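PDB 5DS0: peptidase M42 from Thaumarchaeota archaeon SCGC AB-539-E09, which probably acts as a cobalt-bound M42-family TET aminopeptidase, removing residues one at a time from the N-termini of peptides within a twelve-subunit assembly. Local coordinates for residues 40-45 and 225-230; 60-65 and 303-308. All blocks are in the same frame, centred on the assembly; numbering follows the deposited sequence.

Contact 1 (40-45 and 225-230)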
loop_
_atom_site.group_PDB
_atom_site.type_symbol
_atom_site.label_atom_id
_atom_site.label_comp_id
_atom_site.label_asym_id
_atom_site.label_seq_id
_atom_site.Cartn_x
_atom_site.Cartn_y
_atom_site.Cartn_z
ATOM N N GLU C 40 -22.842 17.169 58.212
ATOM C CA GLU C 40 -22.103 18.360 57.795
ATOM C C GLU C 40 -21.781 18.240 56.302
ATOM O O GLU C 40 -21.783 17.139 55.750
ATOM C CB GLU C 40 -20.821 18.488 58.622
ATOM C CG GLU C 40 -20.075 19.810 58.480
ATOM C CD GLU C 40 -18.701 19.799 59.162
ATOM O OE1 GLU C 40 -18.544 19.108 60.201
ATOM O OE2 GLU C 40 -17.781 20.493 58.658
ATOM N N VAL C 41 -21.536 19.371 55.647
ATOM C CA VAL C 41 -21.208 19.400 54.221
ATOM C C VAL C 41 -19.958 20.243 53.962
ATOM O O VAL C 41 -19.929 21.419 54.280
ATOM C CB VAL C 41 -22.367 19.998 53.397
ATOM C CG1 VAL C 41 -22.041 19.968 51.907
ATOM C CG2 VAL C 41 -23.672 19.268 53.679
ATOM N N VAL C 42 -18.934 19.647 53.371
ATOM C CA VAL C 42 -17.729 20.391 53.005
ATOM C C VAL C 42 -17.566 20.349 51.495
ATOM O O VAL C 42 -18.030 19.418 50.834
ATOM C CB VAL C 42 -16.444 19.854 53.694
ATOM C CG1 VAL C 42 -16.587 19.904 55.207
ATOM C CG2 VAL C 42 -16.104 18.438 53.249
ATOM N N VAL C 43 -16.874 21.345 50.954
ATOM C CA VAL C 43 -16.680 21.442 49.517
ATOM C C VAL C 43 -15.204 21.659 49.170
ATOM O O VAL C 43 -14.413 22.077 50.010
ATOM C CB VAL C 43 -17.561 22.574 48.915
ATOM C CG1 VAL C 43 -19.011 22.424 49.374
ATOM C CG2 VAL C 43 -17.020 23.948 49.273
ATOM N N ASP C 44 -14.827 21.354 47.932
ATOM C CA ASP C 44 -13.563 21.851 47.406
ATOM C C ASP C 44 -13.872 23.031 46.484
ATOM O O ASP C 44 -15.043 23.290 46.149
ATOM C CB ASP C 44 -12.696 20.722 46.779
ATOM C CG ASP C 44 -13.230 20.190 45.445
ATOM O OD1 ASP C 44 -14.089 20.841 44.812
ATOM O OD2 ASP C 44 -12.762 19.108 45.020
ATOM N N LYS C 45 -12.837 23.747 46.073
ATOM C CA LYS C 45 -13.033 24.946 45.279
ATOM C C LYS C 45 -13.257 24.653 43.794
ATOM O O LYS C 45 -13.578 25.553 43.028
ATOM C CB LYS C 45 -11.862 25.905 45.485
ATOM C CG LYS C 45 -11.701 26.297 46.946
ATOM C CD LYS C 45 -10.890 27.559 47.101
ATOM C CE LYS C 45 -10.690 27.909 48.558
ATOM N NZ LYS C 45 -9.743 29.046 48.668
ATOM N N ALA C 225 -9.463 14.856 48.109
ATOM C CA ALA C 225 -8.570 14.085 48.950
ATOM C C ALA C 225 -7.750 14.989 49.885
ATOM O O ALA C 225 -7.533 14.649 51.059
ATOM C CB ALA C 225 -7.634 13.251 48.094
ATOM N N HIS C 226 -7.280 16.122 49.358
ATOM C CA HIS C 226 -6.559 17.097 50.167
ATOM C C HIS C 226 -7.425 17.595 51.327
ATOM O O HIS C 226 -6.959 17.671 52.469
ATOM C CB HIS C 226 -6.072 18.281 49.322
ATOM C CG HIS C 226 -5.436 19.371 50.131
ATOM N ND1 HIS C 226 -4.106 19.347 50.504
ATOM C CD2 HIS C 226 -5.956 20.503 50.666
ATOM C CE1 HIS C 226 -3.838 20.415 51.235
ATOM N NE2 HIS C 226 -4.942 21.134 51.346
ATOM N N VAL C 227 -8.673 17.946 51.034
ATOM C CA VAL C 227 -9.585 18.479 52.049
ATOM C C VAL C 227 -9.869 17.455 53.158
ATOM O O VAL C 227 -9.873 17.800 54.332
ATOM C CB VAL C 227 -10.914 18.950 51.410
ATOM C CG1 VAL C 227 -11.989 19.178 52.465
ATOM C CG2 VAL C 227 -10.689 20.212 50.581
ATOM N N VAL C 228 -10.059 16.191 52.778
ATOM C CA VAL C 228 -10.550 15.168 53.704
ATOM C C VAL C 228 -9.461 14.482 54.534
ATOM O O VAL C 228 -9.703 14.178 55.700
ATOM C CB VAL C 228 -11.340 14.100 52.944
ATOM C CG1 VAL C 228 -11.743 12.958 53.864
ATOM C CG2 VAL C 228 -12.569 14.719 52.305
ATOM N N ASP C 229 -8.274 14.254 53.959
ATOM C CA ASP C 229 -7.189 13.501 54.634
ATOM C C ASP C 229 -7.691 12.112 55.048
ATOM O O ASP C 229 -7.729 11.777 56.227
ATOM C CB ASP C 229 -6.625 14.291 55.850
ATOM C CG ASP C 229 -5.350 13.659 56.456
ATOM O OD1 ASP C 229 -4.713 12.801 55.805
ATOM O OD2 ASP C 229 -4.994 14.035 57.602
ATOM N N PRO C 230 -8.091 11.301 54.067
ATOM C CA PRO C 230 -8.705 10.015 54.373
ATOM C C PRO C 230 -7.707 8.948 54.802
ATOM O O PRO C 230 -6.553 8.954 54.349
ATOM C CB PRO C 230 -9.344 9.627 53.042
ATOM C CG PRO C 230 -8.427 10.210 52.016
ATOM C CD PRO C 230 -7.947 11.506 52.611
#
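V42 makes the first contact between the outer strand 40-43 and helix 219-228: its CG2 methyl meets CG1 of V227 at 4.3 Å, one branched side chain set against another. The CB of V42 is turned to the helix, and with CG1 anti to the backbone N of V227 (chi1 166°) both methyls of that valine reach the segment 40-45. V43 points its side chain the other way and offers only its carbonyl, whose O lies 4.2 Å from V227 CG2. In the mixed sheet of this M42 peptidase, strand 40-43 pairs within the chain with 49-53, antiparallel, and the last turn of the helix lies over the sheet's margin. D44, just past the strand, sets its CB 4.3 Å from V227 CG2, so one methyl touches two successive residues. The carboxylate of D44 is buried: OD2 takes three hydroxyl bonds, from S48 OG and from the hydroxyls of T223 and T224, tying the loop after the strand to the helix one turn before V227, while OD1 has weak bonds to the backbone N of L46 and G47. A310 of a second subunit packs on both D44 and V227, and the backbone of K45 hydrogen-bonds to that same subunit.

Contact 2 (60-65 and 303-308)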
loop_
_atom_site.group_PDB
_atom_site.type_symbol
_atom_site.label_atom_id
_atom_site.label_comp_id
_atom_site.label_asym_id
_atom_site.label_seq_id
_atom_site.Cartn_x
_atom_site.Cartn_y
_atom_site.Cartn_z
ATOM N N ARG C 60 -11.006 8.005 58.922
ATOM C CA ARG C 60 -11.836 8.694 57.947
ATOM C C ARG C 60 -11.975 7.839 56.689
ATOM O O ARG C 60 -10.977 7.517 56.035
ATOM C CB ARG C 60 -11.227 10.043 57.585
ATOM C CG ARG C 60 -11.124 10.999 58.748
ATOM C CD ARG C 60 -10.644 12.363 58.290
ATOM N NE ARG C 60 -10.476 13.281 59.418
ATOM C CZ ARG C 60 -10.121 14.559 59.312
ATOM N NH1 ARG C 60 -9.895 15.111 58.125
ATOM N NH2 ARG C 60 -10.000 15.300 60.404
ATOM N N ILE C 61 -13.216 7.466 56.378
ATOM C CA ILE C 61 -13.540 6.715 55.166
ATOM C C ILE C 61 -14.003 7.691 54.093
ATOM O O ILE C 61 -14.971 8.415 54.289
ATOM C CB ILE C 61 -14.714 5.721 55.348
ATOM C CG1 ILE C 61 -14.667 4.984 56.684
ATOM C CG2 ILE C 61 -14.729 4.722 54.216
ATOM C CD1 ILE C 61 -13.417 4.192 56.923
ATOM N N LEU C 62 -13.332 7.690 52.953
ATOM C CA LEU C 62 -13.765 8.501 51.826
ATOM C C LEU C 62 -14.441 7.613 50.791
ATOM O O LEU C 62 -13.809 6.688 50.275
ATOM C CB LEU C 62 -12.573 9.227 51.202
ATOM C CG LEU C 62 -12.839 10.011 49.915
ATOM C CD1 LEU C 62 -14.017 10.954 50.055
ATOM C CD2 LEU C 62 -11.605 10.792 49.509
HETATM N N MSE C 63 -15.710 7.886 50.508
HETATM C CA MSE C 63 -16.385 7.288 49.375
HETATM C C MSE C 63 -16.550 8.335 48.329
HETATM O O MSE C 63 -16.998 9.436 48.623
HETATM C CB MSE C 63 -17.770 6.825 49.722
HETATM C CG MSE C 63 -17.766 5.631 50.654
HETATM SE SE MSE C 63 -19.566 4.828 50.562
HETATM C CE MSE C 63 -20.562 6.137 51.645
ATOM N N ALA C 64 -16.216 8.017 47.087
ATOM C CA ALA C 64 -16.265 9.009 46.029
ATOM C C ALA C 64 -16.923 8.468 44.781
ATOM O O ALA C 64 -16.637 7.346 44.368
ATOM C CB ALA C 64 -14.866 9.484 45.699
ATOM N N GLY C 65 -17.810 9.268 44.196
ATOM C CA GLY C 65 -18.374 8.991 42.870
ATOM C C GLY C 65 -18.499 10.289 42.104
ATOM O O GLY C 65 -19.058 11.247 42.616
ATOM N N GLY C 303 -7.022 6.806 41.524
ATOM C CA GLY C 303 -5.702 7.108 41.010
ATOM C C GLY C 303 -5.043 8.283 41.698
ATOM O O GLY C 303 -3.820 8.290 41.848
ATOM N N ARG C 304 -5.850 9.259 42.119
ATOM C CA ARG C 304 -5.358 10.429 42.864
ATOM C C ARG C 304 -5.498 10.300 44.374
ATOM O O ARG C 304 -4.615 10.706 45.121
ATOM C CB ARG C 304 -6.086 11.698 42.419
ATOM C CG ARG C 304 -5.688 12.210 41.054
ATOM C CD ARG C 304 -4.212 12.506 40.907
ATOM N NE ARG C 304 -4.049 13.431 39.790
ATOM C CZ ARG C 304 -4.018 13.087 38.500
ATOM N NH1 ARG C 304 -4.089 11.806 38.133
ATOM N NH2 ARG C 304 -3.894 14.039 37.562
ATOM N N ILE C 305 -6.624 9.757 44.815
ATOM C CA ILE C 305 -6.912 9.610 46.233
ATOM C C ILE C 305 -5.855 8.787 46.961
ATOM O O ILE C 305 -5.411 9.184 48.045
ATOM C CB ILE C 305 -8.299 8.975 46.445
ATOM C CG1 ILE C 305 -9.385 10.001 46.107
ATOM C CG2 ILE C 305 -8.470 8.507 47.878
ATOM C CD1 ILE C 305 -10.749 9.397 45.862
ATOM N N HIS C 306 -5.448 7.657 46.368
ATOM C CA HIS C 306 -4.529 6.733 47.049
ATOM C C HIS C 306 -3.120 7.287 47.148
ATOM O O HIS C 306 -2.291 6.728 47.847
ATOM C CB HIS C 306 -4.566 5.331 46.430
ATOM C CG HIS C 306 -3.602 5.103 45.296
ATOM N ND1 HIS C 306 -3.804 5.598 44.024
ATOM C CD2 HIS C 306 -2.470 4.357 45.226
ATOM C CE1 HIS C 306 -2.823 5.198 43.232
ATOM N NE2 HIS C 306 -2.002 4.439 43.936
HETATM N N MSE C 307 -2.874 8.398 46.463
HETATM C CA MSE C 307 -1.582 9.055 46.431
HETATM C C MSE C 307 -1.552 10.293 47.286
HETATM O O MSE C 307 -0.554 11.022 47.308
HETATM C CB MSE C 307 -1.343 9.523 44.987
HETATM C CG MSE C 307 0.107 9.318 44.605
HETATM SE SE MSE C 307 0.070 7.860 43.312
HETATM C CE MSE C 307 -0.129 9.011 41.707
ATOM N N ASN C 308 -2.636 10.543 48.006
ATOM C CA ASN C 308 -2.731 11.708 48.873
ATOM C C ASN C 308 -1.781 11.620 50.065
ATOM O O ASN C 308 -1.749 10.607 50.766
ATOM C CB ASN C 308 -4.164 11.864 49.375
ATOM C CG ASN C 308 -4.342 13.080 50.247
ATOM O OD1 ASN C 308 -4.508 12.961 51.453
ATOM N ND2 ASN C 308 -4.280 14.256 49.646
#
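A short helix, 302-305, packs here on a face of the central mixed sheet, above the parallel strand 60-66 that runs on to H66, a ligand of one cobalt ion; the side chain of A64 is about 10 Å from a bound cobalt. The helix contributes a single side chain, I305, and the strand answers with two residues on the same face, L62 and A64. The terminal CD1 of I305 reaches both: it lies 4.0 Å from L62 CD2 and 4.1 Å from A64 CB, while CG1 of I305, one bond back, is also 4.1 Å from L62 CD2. I305 is stretched toward the strand by an extended outer torsion (chi2 162°), which carries CD1 away from the helix backbone. The side chain of L62 crosses that of I305 at a slant, with CD2 as the methyl that meets it. All three residues are buried, and I305 also rests on A233 and V235 of strand 232-240 and on S314 of strand 314-322, so it reaches three neighbouring strands. A type I turn runs from I305 to N308, with N308 N bonded to I305 O at 3.1 Å. Such apolar helix-on-sheet packing is characteristic of the alpha/beta catalytic domain of M42 peptidases.

In the fold
Both contacts are small and van der Waals only, and neither has a hydrogen bond across its own two segments, yet they sit at different depths of one mixed sheet. Contact 2 is core and purely aliphatic: every touching residue is buried, on parallel strand 60-66 in the sheet's interior. Contact 1 lies at the outer strand, partly buried, and includes a backbone carbonyl; its packing is flanked by the hydrogen bonds of D44 and by a second subunit. Their centres are 10 Å apart, and they meet where R60 NH1 probably hydrogen-bonds V228 O at 2.6 Å, joining strand 60-66 to the end of helix 219-228. Along the chain the four segments alternate, so the two contacts interlock in sequence.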